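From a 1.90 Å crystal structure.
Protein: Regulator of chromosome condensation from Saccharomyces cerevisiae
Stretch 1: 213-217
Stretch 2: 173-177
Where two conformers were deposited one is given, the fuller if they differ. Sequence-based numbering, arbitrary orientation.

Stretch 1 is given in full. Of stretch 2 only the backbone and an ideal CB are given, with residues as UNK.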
ATOM      1  N   LYS A 213      -1.832   7.295  -4.878  1.00 12.48           N
ATOM      2  CA  LYS A 213      -1.791   7.070  -6.322  0.50 12.35           C
ATOM      3  C   LYS A 213      -0.809   8.030  -6.994  1.00 12.07           C
ATOM      4  O   LYS A 213       0.073   7.606  -7.734  1.00 11.65           O
ATOM      5  CB  LYS A 213      -3.184   7.233  -6.933  0.50 12.60           C
ATOM      6  CG  LYS A 213      -3.225   7.125  -8.454  0.50 13.54           C
ATOM      7  CD  LYS A 213      -4.594   7.529  -8.996  0.50 15.38           C
ATOM      8  CE  LYS A 213      -4.642   7.413 -10.511  0.50 15.63           C
ATOM      9  NZ  LYS A 213      -4.683   5.995 -10.978  0.50 17.05           N
ATOM     10  N   ASP A 214      -0.978   9.325  -6.744  1.00 12.49           N
ATOM     11  CA  ASP A 214      -0.081  10.339  -7.311  1.00 12.89           C
ATOM     12  C   ASP A 214       0.288  11.416  -6.290  1.00 13.18           C
ATOM     13  O   ASP A 214       0.423  12.605  -6.617  1.00 13.06           O
ATOM     14  CB  ASP A 214      -0.670  10.941  -8.599  1.00 13.01           C
ATOM     15  CG  ASP A 214      -0.455  10.049  -9.814  1.00 12.95           C
ATOM     16  OD1 ASP A 214       0.712   9.748 -10.149  1.00 14.01           O
ATOM     17  OD2 ASP A 214      -1.466   9.663 -10.450  1.00 13.89           O
ATOM     18  N   HIS A 215       0.446  10.973  -5.048  1.00 13.03           N
ATOM     19  CA  HIS A 215       0.962  11.792  -3.968  1.00 13.38           C
ATOM     20  C   HIS A 215       1.615  10.851  -2.971  1.00 13.33           C
ATOM     21  O   HIS A 215       1.353   9.641  -2.976  1.00 12.64           O
ATOM     22  CB  HIS A 215      -0.172  12.548  -3.267  1.00 13.42           C
ATOM     23  CG  HIS A 215      -1.073  11.655  -2.476  1.00 14.47           C
ATOM     24  ND1 HIS A 215      -0.901  11.427  -1.126  1.00 16.77           N
ATOM     25  CD2 HIS A 215      -2.126  10.898  -2.855  1.00 13.62           C
ATOM     26  CE1 HIS A 215      -1.824  10.582  -0.705  1.00 13.03           C
ATOM     27  NE2 HIS A 215      -2.579  10.246  -1.735  1.00 16.14           N
ATOM     28  N   ILE A 216       2.436  11.413  -2.097  1.00 13.19           N
ATOM     29  CA  ILE A 216       3.038  10.653  -1.020  1.00 13.59           C
ATOM     30  C   ILE A 216       3.028  11.519   0.244  1.00 13.97           C
ATOM     31  O   ILE A 216       3.193  12.748   0.172  1.00 14.34           O
ATOM     32  CB  ILE A 216       4.465  10.136  -1.421  1.00 13.74           C
ATOM     33  CG1 ILE A 216       5.107   9.311  -0.286  1.00 13.57           C
ATOM     34  CG2 ILE A 216       5.361  11.302  -1.891  1.00 13.55           C
ATOM     35  CD1 ILE A 216       6.387   8.583  -0.707  1.00 14.34           C
ATOM     36  N   LEU A 217       2.790  10.874   1.383  1.00 14.44           N
ATOM     37  CA  LEU A 217       2.835  11.523   2.692  1.00 14.61           C
ATOM     38  C   LEU A 217       4.115  11.113   3.417  1.00 15.02           C
ATOM     39  O   LEU A 217       4.618  10.013   3.208  1.00 14.47           O
ATOM     40  CB  LEU A 217       1.628  11.117   3.531  1.00 14.24           C
ATOM     41  CG  LEU A 217       0.211  11.324   2.980  1.00 14.64           C
ATOM     42  CD1 LEU A 217      -0.772  10.870   4.002  1.00 14.80           C
ATOM     43  CD2 LEU A 217      -0.024  12.795   2.643  1.00 15.35           C
ATOM     44  N   UNK A 173      10.854   9.002 -10.435  1.00 16.30           N
ATOM     45  CA  UNK A 173       9.608   8.818 -11.187  1.00 16.15           C
ATOM     46  C   UNK A 173       8.939  10.163 -11.410  1.00 16.58           C
ATOM     47  O   UNK A 173       9.622  11.156 -11.715  1.00 16.04           O
ATOM     48  CB  UNK A 173       8.660   7.867 -10.454  1.00 16.15           C
ATOM     49  N   UNK A 174       7.615  10.208 -11.254  1.00 15.85           N
ATOM     50  CA  UNK A 174       6.853  11.447 -11.444  1.00 16.07           C
ATOM     51  C   UNK A 174       5.487  11.343 -10.779  1.00 16.05           C
ATOM     52  O   UNK A 174       5.107  10.263 -10.311  1.00 16.31           O
ATOM     53  CB  UNK A 174       6.691  11.758 -12.933  1.00 16.07           C
ATOM     54  N   UNK A 175       4.763  12.458 -10.715  1.00 15.68           N
ATOM     55  CA  UNK A 175       3.351  12.432 -10.351  1.00 16.41           C
ATOM     56  C   UNK A 175       2.496  12.774 -11.556  1.00 17.32           C
ATOM     57  O   UNK A 175       2.731  13.780 -12.245  1.00 17.31           O
ATOM     58  CB  UNK A 175       3.066  13.402  -9.202  1.00 16.41           C
ATOM     59  N   UNK A 176       1.501  11.929 -11.808  1.00 18.03           N
ATOM     60  CA  UNK A 176       0.469  12.248 -12.772  1.00 19.58           C
ATOM     61  C   UNK A 176      -0.705  12.950 -12.099  1.00 20.35           C
ATOM     62  O   UNK A 176      -0.766  13.080 -10.877  1.00 20.27           O
ATOM     63  CB  UNK A 176      -0.004  10.979 -13.483  1.00 19.58           C
ATOM     64  N   UNK A 177      -1.624  13.424 -12.927  1.00 21.93           N
ATOM     65  CA  UNK A 177      -2.870  14.012 -12.486  1.00 23.62           C
ATOM     66  C   UNK A 177      -3.950  13.535 -13.463  1.00 24.40           C
ATOM     67  O   UNK A 177      -3.671  12.735 -14.363  1.00 24.60           O
ATOM     68  CB  UNK A 177      -2.785  15.538 -12.426  1.00 23.62           C
TER

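Position 173 has phi/psi of 99/-138. The positive phi by itself favours glycine. Nothing of stretch 1 lies within 5.5 Å of the ideal CB, so the backbone is the only guide here. The residue is Gly173, and it makes no contact with stretch 1.

Position 174 is extended, at -161/171. Its CA-to-CB bond points sideways, and the ideal CB has no atom of stretch 1 within 5.5 Å. Stretch 1 therefore sets little limit on the side chain, and small polar, beta-branched or larger residues would all be compatible with it. The residue is Thr174, with chi1 in t. Its OG1 is hydrogen-bonded elsewhere in the structure. One water donates to both Thr174 O and Asp214 OD1, at 2.8 Å each.

Position 175 is in a strand, at -110/130, and its CA is 5.0 Å from the CA of Asp214. The CA-to-CB bond points sideways. The ideal CB is 3.8 Å from Asp214 O and 5.5 Å from His215 N, so a side chain here can run along the backbone of stretch 1. Further along, the CG2 methyl of Ile216 offers an apolar surface. A long aliphatic or an aromatic side chain could reach it; a short one would stop before it. The residue is Phe175, with chi1 in m. Its CD2 lies 3.3 Å from Asp214 O and 4.0 Å from His215 N, both oblique to the ring. Its CZ lies 4.2 Å from Ile216 CG2, which sits at the ring edge, near the ring plane.

Position 176 is also extended, at -91/172, with its CA-to-CB bond sideways. The CA-to-CB bond of Asp214 points toward stretch 2. Its OD1 accepts a hydrogen bond from the backbone N of 176, at 2.9 Å between N and OD1 and with an angle of 155°. Any residue but proline can make this bond. The ideal CB is 3.6 Å from Asp214 OD2. The nearby carboxylate would suit a basic or neutral polar residue better than an acidic one. The residue is Arg176. Its CB packs 3.6 Å from Asp214 OD2, but the end of the side chain leads away, and the guanidinium forms no salt bridge with Asp214.

At position 177 the CA-to-CB bond points away, with nothing of stretch 1 within 5.5 Å of the ideal CB. Many residues would suit it. The residue is Cys177, with chi1 in p, and it makes no contact with stretch 1.

Stretch 2 (173-177) GTFRC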
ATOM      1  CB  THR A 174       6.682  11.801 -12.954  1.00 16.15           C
ATOM      2  OG1 THR A 174       6.292  13.176 -13.088  1.00 17.30           O
ATOM      3  CG2 THR A 174       5.617  10.914 -13.625  1.00 15.94           C
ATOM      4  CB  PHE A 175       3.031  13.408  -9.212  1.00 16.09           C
ATOM      5  CG  PHE A 175       3.895  13.232  -7.999  1.00 16.20           C
ATOM      6  CD1 PHE A 175       4.947  14.108  -7.747  1.00 16.28           C
ATOM      7  CD2 PHE A 175       3.665  12.185  -7.113  1.00 15.56           C
ATOM      8  CE1 PHE A 175       5.766  13.947  -6.610  1.00 15.94           C
ATOM      9  CE2 PHE A 175       4.473  12.017  -5.975  1.00 16.90           C
ATOM     10  CZ  PHE A 175       5.530  12.905  -5.730  1.00 15.31           C
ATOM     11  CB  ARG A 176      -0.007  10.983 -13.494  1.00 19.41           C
ATOM     12  CG  ARG A 176       0.975  10.444 -14.519  1.00 20.63           C
ATOM     13  CD  ARG A 176       0.387   9.229 -15.225  1.00 22.83           C
ATOM     14  NE  ARG A 176       1.369   8.572 -16.082  1.00 25.93           N
ATOM     15  CZ  ARG A 176       1.602   8.897 -17.351  0.70 27.60           C
ATOM     16  NH1 ARG A 176       0.918   9.876 -17.935  1.00 28.88           N
ATOM     17  NH2 ARG A 176       2.526   8.236 -18.036  1.00 28.98           N
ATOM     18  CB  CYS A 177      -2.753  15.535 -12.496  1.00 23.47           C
ATOM     19  SG  CYS A 177      -2.298  16.189 -14.106  1.00 27.27           S
TER
HETATM   20  O   HOH W   1       3.094   9.017  -8.839  1.00 14.85           O
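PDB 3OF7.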